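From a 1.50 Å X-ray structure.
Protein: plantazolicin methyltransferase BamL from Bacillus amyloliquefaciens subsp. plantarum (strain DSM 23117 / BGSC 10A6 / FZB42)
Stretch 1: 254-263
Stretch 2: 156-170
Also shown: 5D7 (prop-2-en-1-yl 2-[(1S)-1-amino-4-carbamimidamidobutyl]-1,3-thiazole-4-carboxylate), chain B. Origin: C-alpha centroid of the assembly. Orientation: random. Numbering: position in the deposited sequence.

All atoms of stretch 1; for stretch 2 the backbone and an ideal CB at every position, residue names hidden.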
ATOM      1  N   MET A 254       3.390 -17.203   1.271  1.00 16.96           N
ATOM      2  CA  MET A 254       3.689 -15.976   0.518  1.00 17.77           C
ATOM      3  C   MET A 254       5.138 -15.550   0.671  1.00 16.93           C
ATOM      4  O   MET A 254       5.678 -15.641   1.764  1.00 16.45           O
ATOM      5  CB  MET A 254       2.899 -14.813   1.097  1.00 19.21           C
ATOM      6  CG  MET A 254       1.440 -14.734   0.756  1.00 21.67           C
ATOM      7  SD  MET A 254       0.941 -13.142   1.412  1.00 24.10           S
ATOM      8  CE  MET A 254      -0.811 -13.238   1.063  1.00 23.93           C
ATOM      9  N   PRO A 255       5.746 -15.015  -0.405  1.00 16.31           N
ATOM     10  CA  PRO A 255       7.052 -14.382  -0.230  1.00 16.11           C
ATOM     11  C   PRO A 255       6.934 -13.143   0.653  1.00 15.65           C
ATOM     12  O   PRO A 255       5.851 -12.560   0.774  1.00 15.78           O
ATOM     13  CB  PRO A 255       7.446 -13.967  -1.654  1.00 16.94           C
ATOM     14  CG  PRO A 255       6.566 -14.743  -2.564  1.00 16.86           C
ATOM     15  CD  PRO A 255       5.297 -14.987  -1.807  1.00 17.04           C
ATOM     16  N   ALA A 256       8.044 -12.751   1.263  1.00 14.97           N
ATOM     17  CA  ALA A 256       8.056 -11.567   2.119  1.00 14.76           C
ATOM     18  C   ALA A 256       7.837 -10.315   1.277  1.00 13.91           C
ATOM     19  O   ALA A 256       8.400 -10.178   0.194  1.00 14.85           O
ATOM     20  CB  ALA A 256       9.368 -11.467   2.889  1.00 15.21           C
ATOM     21  N   LEU A 257       6.997  -9.418   1.781  1.00 13.32           N
ATOM     22  CA  LEU A 257       6.695  -8.164   1.101  1.00 12.32           C
ATOM     23  C   LEU A 257       7.575  -7.061   1.670  1.00 12.11           C
ATOM     24  O   LEU A 257       8.104  -7.196   2.778  1.00 12.55           O
ATOM     25  CB  LEU A 257       5.221  -7.808   1.315  1.00 12.46           C
ATOM     26  CG  LEU A 257       4.213  -8.721   0.609  1.00 12.72           C
ATOM     27  CD1 LEU A 257       2.833  -8.589   1.226  1.00 12.58           C
ATOM     28  CD2 LEU A 257       4.149  -8.412  -0.876  1.00 12.72           C
ATOM     29  N   LEU A 258       7.728  -5.975   0.914  1.00 11.64           N
ATOM     30  CA  LEU A 258       8.315  -4.745   1.454  1.00 11.40           C
ATOM     31  C   LEU A 258       7.276  -3.997   2.285  1.00 10.75           C
ATOM     32  O   LEU A 258       6.132  -3.818   1.839  1.00 10.26           O
ATOM     33  CB  LEU A 258       8.783  -3.843   0.317  1.00 11.83           C
ATOM     34  CG  LEU A 258       9.725  -4.418  -0.742  1.00 12.24           C
ATOM     35  CD1 LEU A 258      10.011  -3.356  -1.790  1.00 13.07           C
ATOM     36  CD2 LEU A 258      11.017  -4.870  -0.088  1.00 13.10           C
ATOM     37  N   HIS A 259       7.670  -3.576   3.490  1.00 10.36           N
ATOM     38  CA  HIS A 259       6.829  -2.750   4.356  1.00 10.57           C
ATOM     39  C   HIS A 259       7.599  -1.489   4.692  1.00 10.39           C
ATOM     40  O   HIS A 259       8.709  -1.567   5.210  1.00 10.78           O
ATOM     41  CB  HIS A 259       6.482  -3.496   5.647  1.00 10.99           C
ATOM     42  CG  HIS A 259       5.817  -4.811   5.417  1.00 11.35           C
ATOM     43  ND1 HIS A 259       6.523  -5.942   5.075  1.00 12.08           N
ATOM     44  CD2 HIS A 259       4.512  -5.178   5.471  1.00 11.74           C
ATOM     45  CE1 HIS A 259       5.684  -6.948   4.915  1.00 12.26           C
ATOM     46  NE2 HIS A 259       4.463  -6.518   5.164  1.00 12.32           N
ATOM     47  N   GLY A 260       7.030  -0.331   4.374  1.00  9.86           N
ATOM     48  CA  GLY A 260       7.713   0.945   4.600  1.00  9.73           C
ATOM     49  C   GLY A 260       6.807   1.924   5.308  1.00  9.50           C
ATOM     50  O   GLY A 260       5.606   1.981   5.021  1.00  9.25           O
ATOM     51  N   TRP A 261       7.373   2.658   6.264  1.00  9.55           N
ATOM     52  CA  TRP A 261       6.653   3.702   6.984  1.00  9.55           C
ATOM     53  C   TRP A 261       7.391   5.015   6.877  1.00  9.59           C
ATOM     54  O   TRP A 261       8.624   5.061   7.018  1.00  9.60           O
ATOM     55  CB  TRP A 261       6.515   3.377   8.481  1.00  9.75           C
ATOM     56  CG  TRP A 261       5.897   2.057   8.800  1.00  9.83           C
ATOM     57  CD1 TRP A 261       6.507   0.841   8.760  1.00 10.14           C
ATOM     58  CD2 TRP A 261       4.550   1.824   9.226  1.00  9.98           C
ATOM     59  NE1 TRP A 261       5.622  -0.146   9.119  1.00 10.06           N
ATOM     60  CE2 TRP A 261       4.415   0.430   9.422  1.00 10.17           C
ATOM     61  CE3 TRP A 261       3.447   2.658   9.479  1.00 10.22           C
ATOM     62  CZ2 TRP A 261       3.214  -0.155   9.833  1.00 10.06           C
ATOM     63  CZ3 TRP A 261       2.247   2.074   9.889  1.00 10.04           C
ATOM     64  CH2 TRP A 261       2.143   0.678  10.060  1.00 10.31           C
ATOM     65  N   ILE A 262       6.632   6.076   6.615  1.00 10.06           N
ATOM     66  CA  ILE A 262       7.105   7.447   6.729  1.00 10.62           C
ATOM     67  C   ILE A 262       6.256   8.068   7.838  1.00 11.56           C
ATOM     68  O   ILE A 262       5.035   8.210   7.700  1.00 11.63           O
ATOM     69  CB  ILE A 262       6.981   8.197   5.386  1.00 10.42           C
ATOM     70  CG1 ILE A 262       7.953   7.612   4.358  1.00 10.31           C
ATOM     71  CG2 ILE A 262       7.299   9.677   5.543  1.00 10.52           C
ATOM     72  CD1 ILE A 262       7.561   7.888   2.920  1.00 10.76           C
ATOM     73  N   ILE A 263       6.907   8.401   8.950  1.00 12.46           N
ATOM     74  CA  ILE A 263       6.218   8.759  10.191  1.00 13.44           C
ATOM     75  C   ILE A 263       6.484  10.218  10.548  1.00 13.62           C
ATOM     76  O   ILE A 263       7.636  10.629  10.649  1.00 13.42           O
ATOM     77  CB  ILE A 263       6.684   7.847  11.352  1.00 13.98           C
ATOM     78  CG1 ILE A 263       6.339   6.384  11.050  1.00 14.60           C
ATOM     79  CG2 ILE A 263       6.064   8.282  12.681  1.00 14.69           C
ATOM     80  CD1 ILE A 263       7.348   5.393  11.594  1.00 15.53           C
ATOM     81  N   UNK A 156       2.627   7.556   6.431  1.00  8.93           N
ATOM     82  CA  UNK A 156       2.407   6.851   5.163  1.00  8.59           C
ATOM     83  C   UNK A 156       2.813   5.408   5.411  1.00  8.45           C
ATOM     84  O   UNK A 156       3.918   5.165   5.899  1.00  8.51           O
ATOM     85  CB  UNK A 156       3.196   7.471   4.008  1.00  8.59           C
ATOM     86  N   UNK A 157       1.945   4.459   5.069  1.00  8.24           N
ATOM     87  CA  UNK A 157       2.283   3.036   5.138  1.00  8.00           C
ATOM     88  C   UNK A 157       2.236   2.444   3.733  1.00  8.06           C
ATOM     89  O   UNK A 157       1.212   2.524   3.057  1.00  7.88           O
ATOM     90  CB  UNK A 157       1.331   2.288   6.073  1.00  8.00           C
ATOM     91  N   UNK A 158       3.351   1.854   3.310  1.00  8.08           N
ATOM     92  CA  UNK A 158       3.537   1.341   1.953  1.00  8.26           C
ATOM     93  C   UNK A 158       3.823  -0.147   2.047  1.00  8.56           C
ATOM     94  O   UNK A 158       4.711  -0.557   2.799  1.00  8.79           O
ATOM     95  CB  UNK A 158       4.666   2.073   1.225  1.00  8.26           C
ATOM     96  N   UNK A 159       3.060  -0.959   1.315  1.00  8.38           N
ATOM     97  CA  UNK A 159       3.294  -2.400   1.250  1.00  8.57           C
ATOM     98  C   UNK A 159       3.401  -2.735  -0.225  1.00  8.87           C
ATOM     99  O   UNK A 159       2.533  -2.383  -0.989  1.00  8.80           O
ATOM    100  CB  UNK A 159       2.188  -3.202   1.939  1.00  8.57           C
ATOM    101  N   UNK A 160       4.476  -3.399  -0.631  1.00  9.15           N
ATOM    102  CA  UNK A 160       4.629  -3.758  -2.032  1.00  9.56           C
ATOM    103  C   UNK A 160       5.477  -4.998  -2.241  1.00  9.41           C
ATOM    104  O   UNK A 160       6.119  -5.497  -1.311  1.00  9.24           O
ATOM    105  CB  UNK A 160       5.242  -2.587  -2.802  1.00  9.56           C
ATOM    106  N   UNK A 161       5.463  -5.492  -3.476  1.00  9.81           N
ATOM    107  CA  UNK A 161       6.316  -6.606  -3.881  1.00 10.21           C
ATOM    108  C   UNK A 161       7.796  -6.262  -3.770  1.00 10.53           C
ATOM    109  O   UNK A 161       8.192  -5.115  -3.999  1.00 10.76           O
ATOM    110  CB  UNK A 161       5.988  -7.024  -5.316  1.00 10.21           C
ATOM    111  N   UNK A 162       8.597  -7.272  -3.433  1.00 11.08           N
ATOM    112  CA  UNK A 162      10.057  -7.177  -3.473  1.00 12.09           C
ATOM    113  C   UNK A 162      10.511  -7.860  -4.753  1.00 12.16           C
ATOM    114  O   UNK A 162      10.164  -9.018  -4.985  1.00 12.32           O
ATOM    115  CB  UNK A 162      10.705  -7.810  -2.240  1.00 12.09           C
ATOM    116  N   UNK A 163      11.293  -7.152  -5.569  1.00 12.50           N
ATOM    117  CA  UNK A 163      11.777  -7.708  -6.840  1.00 13.45           C
ATOM    118  C   UNK A 163      12.521  -9.040  -6.664  1.00 14.27           C
ATOM    119  O   UNK A 163      12.446  -9.919  -7.535  1.00 14.23           O
ATOM    120  CB  UNK A 163      12.698  -6.697  -7.526  1.00 13.45           C
ATOM    121  N   UNK A 164      13.211  -9.189  -5.535  1.00 15.10           N
ATOM    122  CA  UNK A 164      13.991 -10.398  -5.261  1.00 16.50           C
ATOM    123  C   UNK A 164      13.113 -11.623  -4.996  1.00 17.11           C
ATOM    124  O   UNK A 164      13.614 -12.744  -4.936  1.00 17.89           O
ATOM    125  CB  UNK A 164      14.909 -10.159  -4.061  1.00 16.50           C
ATOM    126  N   UNK A 165      11.805 -11.401  -4.851  1.00 17.23           N
ATOM    127  CA  UNK A 165      10.845 -12.478  -4.572  1.00 17.35           C
ATOM    128  C   UNK A 165      10.181 -13.095  -5.809  1.00 18.14           C
ATOM    129  O   UNK A 165       9.288 -13.941  -5.671  1.00 17.92           O
ATOM    130  CB  UNK A 165       9.751 -11.941  -3.647  1.00 17.35           C
ATOM    131  N   UNK A 166      10.611 -12.680  -7.005  1.00 18.91           N
ATOM    132  CA  UNK A 166       9.994 -13.121  -8.267  1.00 20.75           C
ATOM    133  C   UNK A 166       9.824 -14.643  -8.345  1.00 21.52           C
ATOM    134  O   UNK A 166       8.722 -15.137  -8.609  1.00 21.19           O
ATOM    135  CB  UNK A 166      10.838 -12.644  -9.450  1.00 20.75           C
ATOM    136  N   UNK A 167      10.916 -15.362  -8.105  1.00 22.65           N
ATOM    137  CA  UNK A 167      10.936 -16.821  -8.202  1.00 23.70           C
ATOM    138  C   UNK A 167       9.830 -17.486  -7.411  1.00 24.51           C
ATOM    139  O   UNK A 167       9.072 -18.297  -7.951  1.00 25.42           O
ATOM    140  CB  UNK A 167      12.288 -17.356  -7.725  1.00 23.70           C
ATOM    141  N   UNK A 168       9.731 -17.122  -6.135  1.00 24.90           N
ATOM    142  CA  UNK A 168       8.712 -17.656  -5.234  1.00 25.79           C
ATOM    143  C   UNK A 168       7.343 -17.079  -5.570  1.00 25.10           C
ATOM    144  O   UNK A 168       6.316 -17.742  -5.388  1.00 25.12           O
ATOM    145  CB  UNK A 168       9.070 -17.354  -3.778  1.00 25.79           C
ATOM    146  N   UNK A 169       7.340 -15.841  -6.060  1.00 23.35           N
ATOM    147  CA  UNK A 169       6.110 -15.135  -6.398  1.00 22.58           C
ATOM    148  C   UNK A 169       5.327 -15.783  -7.521  1.00 21.66           C
ATOM    149  O   UNK A 169       4.117 -15.625  -7.602  1.00 21.53           O
ATOM    150  CB  UNK A 169       6.434 -13.690  -6.781  1.00 22.58           C
ATOM    151  N   UNK A 170       6.014 -16.530  -8.381  1.00 20.91           N
ATOM    152  CA  UNK A 170       5.358 -17.190  -9.509  1.00 20.50           C
ATOM    153  C   UNK A 170       4.540 -18.428  -9.124  1.00 20.34           C
ATOM    154  O   UNK A 170       3.715 -18.895  -9.919  1.00 20.40           O
ATOM    155  CB  UNK A 170       6.414 -17.590 -10.541  1.00 20.50           C
TER
HETATM  156  O9  5D7 B 300       0.633  -8.838  -3.403  1.00 16.75           O
HETATM  157  C6  5D7 B 300       0.808  -9.482  -4.426  1.00 16.40           C
HETATM  158  O7  5D7 B 300       1.287 -10.841  -4.376  1.00 18.14           O
HETATM  159  C8  5D7 B 300       1.700 -11.450  -3.149  1.00 20.46           C
HETATM  160  C2  5D7 B 300       0.509  -8.910  -5.761  1.00 14.60           C
HETATM  161  N3  5D7 B 300      -0.143  -7.726  -5.912  1.00 13.79           N
HETATM  162  C4  5D7 B 300      -0.350  -7.346  -7.181  1.00 13.23           C
HETATM  163  S5  5D7 B 300       0.294  -8.559  -8.240  1.00 13.61           S
HETATM  164  C1  5D7 B 300       0.849  -9.566  -6.953  1.00 14.40           C
HETATM  165  CA  5D7 B 300      -1.018  -6.147  -7.729  1.00 12.82           C
HETATM  166  N   5D7 B 300      -1.667  -5.458  -6.620  1.00 13.74           N
HETATM  167  CB  5D7 B 300      -0.032  -5.215  -8.447  1.00 12.17           C
HETATM  168  CG  5D7 B 300       1.313  -4.991  -7.745  1.00 11.60           C
HETATM  169  CD  5D7 B 300       1.834  -3.606  -8.096  1.00 11.40           C
HETATM  170  NE  5D7 B 300       3.173  -3.446  -7.545  1.00 11.25           N
HETATM  171  CZ  5D7 B 300       4.343  -3.776  -8.093  1.00 10.96           C
HETATM  172  NH2 5D7 B 300       5.415  -3.568  -7.462  1.00 11.00           N
HETATM  173  NH1 5D7 B 300       4.393  -4.280  -9.261  1.00 10.97           N
HETATM  174  C3  5D7 B 300       2.207 -12.835  -3.457  1.00 22.92           C
HETATM  175  C5  5D7 B 300       2.034 -13.827  -2.606  1.00 24.55           C

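Positions 156 to 160 form a strand that runs antiparallel to 258-263. The backbone N and O of 156, 158 and 160 hydrogen-bond to O and N of Ile262, Gly260 and Leu258. The strand is extended, so side chains alternate between the two faces.

Position 156 shares a face with Ile262, whose CB lies 4.1 Å from the ideal CB. The side chain of Ile262 offers hydrocarbon. Valine, isoleucine or leucine would suit. It is Ile156, and its CD1 packs 4.0 Å from CD1 of Ile262.

Position 157 lies on the other face, beside Trp261. The ideal CB is 3.9 Å from CZ3 of Trp261. A flat ring could stack there; a long aliphatic chain could cover the indole. It is Tyr157, chi1 t. Its ring makes an offset stack with the six-membered ring of Trp261, centroids 3.9 Å apart and planes at 19°. Its OH reaches the edge of the His259 ring, 3.1 Å from CD2 of His259.

Position 158 faces Gly260, which has no side chain. A branched aliphatic residue suits the strand. It is Ile158, whose CD1 lies 4.5 Å from CD1 of Ile262.

Position 159 returns to the face of His259, with its ideal CB 4.7 Å from CD2 of His259. A compact apolar residue is a natural choice. It is Val159, with CG1 4.0 Å from CD1 of Leu257.

Position 160 pairs with Leu258, but its ideal CB is 4.9 Å from CB of Leu258. The guanidinium group of 5D7 lies nearby, so aspartate or glutamate could serve. It is Asp160. The end of its side chain leads away from stretch 1, and OD1 and OD2 accept hydrogen bonds from NE and NH2 of 5D7, both at 2.9 Å.

Position 161 points away from stretch 1, though Leu257 and the ligand are near. A medium apolar chain suits. It is Leu161, whose CD2 lies 4.0 Å from CD2 of Leu257 and 3.5 Å from C6 of 5D7.

Position 162 points toward stretch 1, its ideal CB 3.7 Å from CD2 of Leu258. A turn follows, so an apolar residue or a small polar one such as Asp, Asn or Ser is plausible. It is Asp162; OD1 accepts a hydrogen bond from the backbone N of 164, 2.9 Å away.

Positions 163 and 164 meet nothing of stretch 1, so many residues would do. They are Arg163 and Asn164.

Position 165 points toward Pro255. Something small is preferred. It is Ser165, with CB 3.6 Å from CB of Pro255.

Positions 166, 167 and 170 leave the choice open: Leu166, Gly167 and Leu170.

Position 168 points toward Pro255 and could carry a long chain. It is Glu168, with OE2 3.7 Å from CB of Pro255; a water links OE2, weakly, to N of Ala256.

At 169 a CB would be crowded by O of Ser165, 3.1 Å away. Glycine fits best, and it is Gly169.

Stretch 2, residues 156-170: IYIVDLDRNSLGEGL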
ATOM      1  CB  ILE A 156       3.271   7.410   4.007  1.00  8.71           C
ATOM      2  CG1 ILE A 156       3.101   8.927   3.887  1.00  8.89           C
ATOM      3  CG2 ILE A 156       2.894   6.731   2.685  1.00  8.70           C
ATOM      4  CD1 ILE A 156       3.947   9.585   2.816  1.00  9.21           C
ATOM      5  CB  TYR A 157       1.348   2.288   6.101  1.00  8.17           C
ATOM      6  CG  TYR A 157       1.655   0.810   6.286  1.00  8.14           C
ATOM      7  CD1 TYR A 157       2.970   0.361   6.406  1.00  8.28           C
ATOM      8  CD2 TYR A 157       0.623  -0.139   6.363  1.00  8.27           C
ATOM      9  CE1 TYR A 157       3.255  -0.994   6.588  1.00  8.29           C
ATOM     10  CE2 TYR A 157       0.896  -1.490   6.551  1.00  8.28           C
ATOM     11  CZ  TYR A 157       2.221  -1.911   6.649  1.00  8.28           C
ATOM     12  OH  TYR A 157       2.514  -3.248   6.826  1.00  8.77           O
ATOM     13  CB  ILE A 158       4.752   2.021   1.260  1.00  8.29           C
ATOM     14  CG1 ILE A 158       4.598   3.549   1.233  1.00  8.41           C
ATOM     15  CG2 ILE A 158       4.943   1.483  -0.159  1.00  8.39           C
ATOM     16  CD1 ILE A 158       5.849   4.302   0.811  1.00  8.58           C
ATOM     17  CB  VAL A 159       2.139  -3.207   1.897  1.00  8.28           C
ATOM     18  CG1 VAL A 159       2.442  -4.703   1.890  1.00  8.14           C
ATOM     19  CG2 VAL A 159       1.905  -2.734   3.322  1.00  8.39           C
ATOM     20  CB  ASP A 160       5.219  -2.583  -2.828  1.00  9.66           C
ATOM     21  CG  ASP A 160       4.802  -2.593  -4.310  1.00 10.00           C
ATOM     22  OD1 ASP A 160       3.816  -3.287  -4.676  1.00 10.31           O
ATOM     23  OD2 ASP A 160       5.456  -1.871  -5.099  1.00 10.25           O
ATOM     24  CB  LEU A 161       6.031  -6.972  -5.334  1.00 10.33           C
ATOM     25  CG  LEU A 161       4.607  -7.388  -5.687  1.00 10.76           C
ATOM     26  CD1 LEU A 161       4.512  -7.639  -7.187  1.00 11.09           C
ATOM     27  CD2 LEU A 161       4.182  -8.617  -4.907  1.00 11.82           C
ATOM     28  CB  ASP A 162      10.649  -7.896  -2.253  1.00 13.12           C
ATOM     29  CG  ASP A 162      12.156  -7.707  -2.111  1.00 14.57           C
ATOM     30  OD1 ASP A 162      12.864  -7.549  -3.124  1.00 15.58           O
ATOM     31  OD2 ASP A 162      12.625  -7.751  -0.954  1.00 17.10           O
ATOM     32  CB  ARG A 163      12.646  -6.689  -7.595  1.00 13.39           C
ATOM     33  CG  ARG A 163      13.149  -7.183  -8.946  1.00 13.93           C
ATOM     34  CD  ARG A 163      13.703  -6.055  -9.805  1.00 14.14           C
ATOM     35  NE  ARG A 163      15.092  -5.720  -9.480  1.00 14.74           N
ATOM     36  CZ  ARG A 163      15.481  -4.632  -8.816  1.00 14.92           C
ATOM     37  NH1 ARG A 163      16.773  -4.426  -8.582  1.00 15.66           N
ATOM     38  NH2 ARG A 163      14.592  -3.747  -8.375  1.00 15.34           N
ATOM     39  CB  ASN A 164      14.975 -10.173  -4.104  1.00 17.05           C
ATOM     40  CG  ASN A 164      16.133  -9.245  -4.470  1.00 18.25           C
ATOM     41  OD1 ASN A 164      16.621  -8.494  -3.626  1.00 19.75           O
ATOM     42  ND2 ASN A 164      16.580  -9.302  -5.715  1.00 17.92           N
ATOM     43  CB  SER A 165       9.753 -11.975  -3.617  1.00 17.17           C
ATOM     44  OG  SER A 165      10.280 -11.697  -2.337  1.00 17.97           O
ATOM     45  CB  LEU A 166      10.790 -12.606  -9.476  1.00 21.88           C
ATOM     46  CG  LEU A 166      10.361 -12.952 -10.917  1.00 22.84           C
ATOM     47  CD1 LEU A 166       8.849 -13.017 -11.124  1.00 23.50           C
ATOM     48  CD2 LEU A 166      10.983 -11.966 -11.899  1.00 24.01           C
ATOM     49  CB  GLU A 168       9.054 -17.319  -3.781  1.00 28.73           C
ATOM     50  CG  GLU A 168      10.541 -17.323  -3.456  1.00 31.63           C
ATOM     51  CD  GLU A 168      10.890 -16.369  -2.326  1.00 33.79           C
ATOM     52  OE1 GLU A 168      11.862 -15.594  -2.482  1.00 34.90           O
ATOM     53  OE2 GLU A 168      10.191 -16.385  -1.287  1.00 35.12           O
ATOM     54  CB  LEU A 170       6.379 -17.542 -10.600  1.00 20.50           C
ATOM     55  CG  LEU A 170       7.020 -16.384 -11.379  1.00 20.55           C
ATOM     56  CD1 LEU A 170       8.073 -16.901 -12.355  1.00 20.77           C
ATOM     57  CD2 LEU A 170       5.972 -15.559 -12.110  1.00 20.86           C
TER
HETATM   58  O   HOH W   1       7.515  -9.685  -2.432  1.00 15.97           O
HETATM   59  O   HOH W   2      10.245 -14.521   1.450  1.00 28.22           O
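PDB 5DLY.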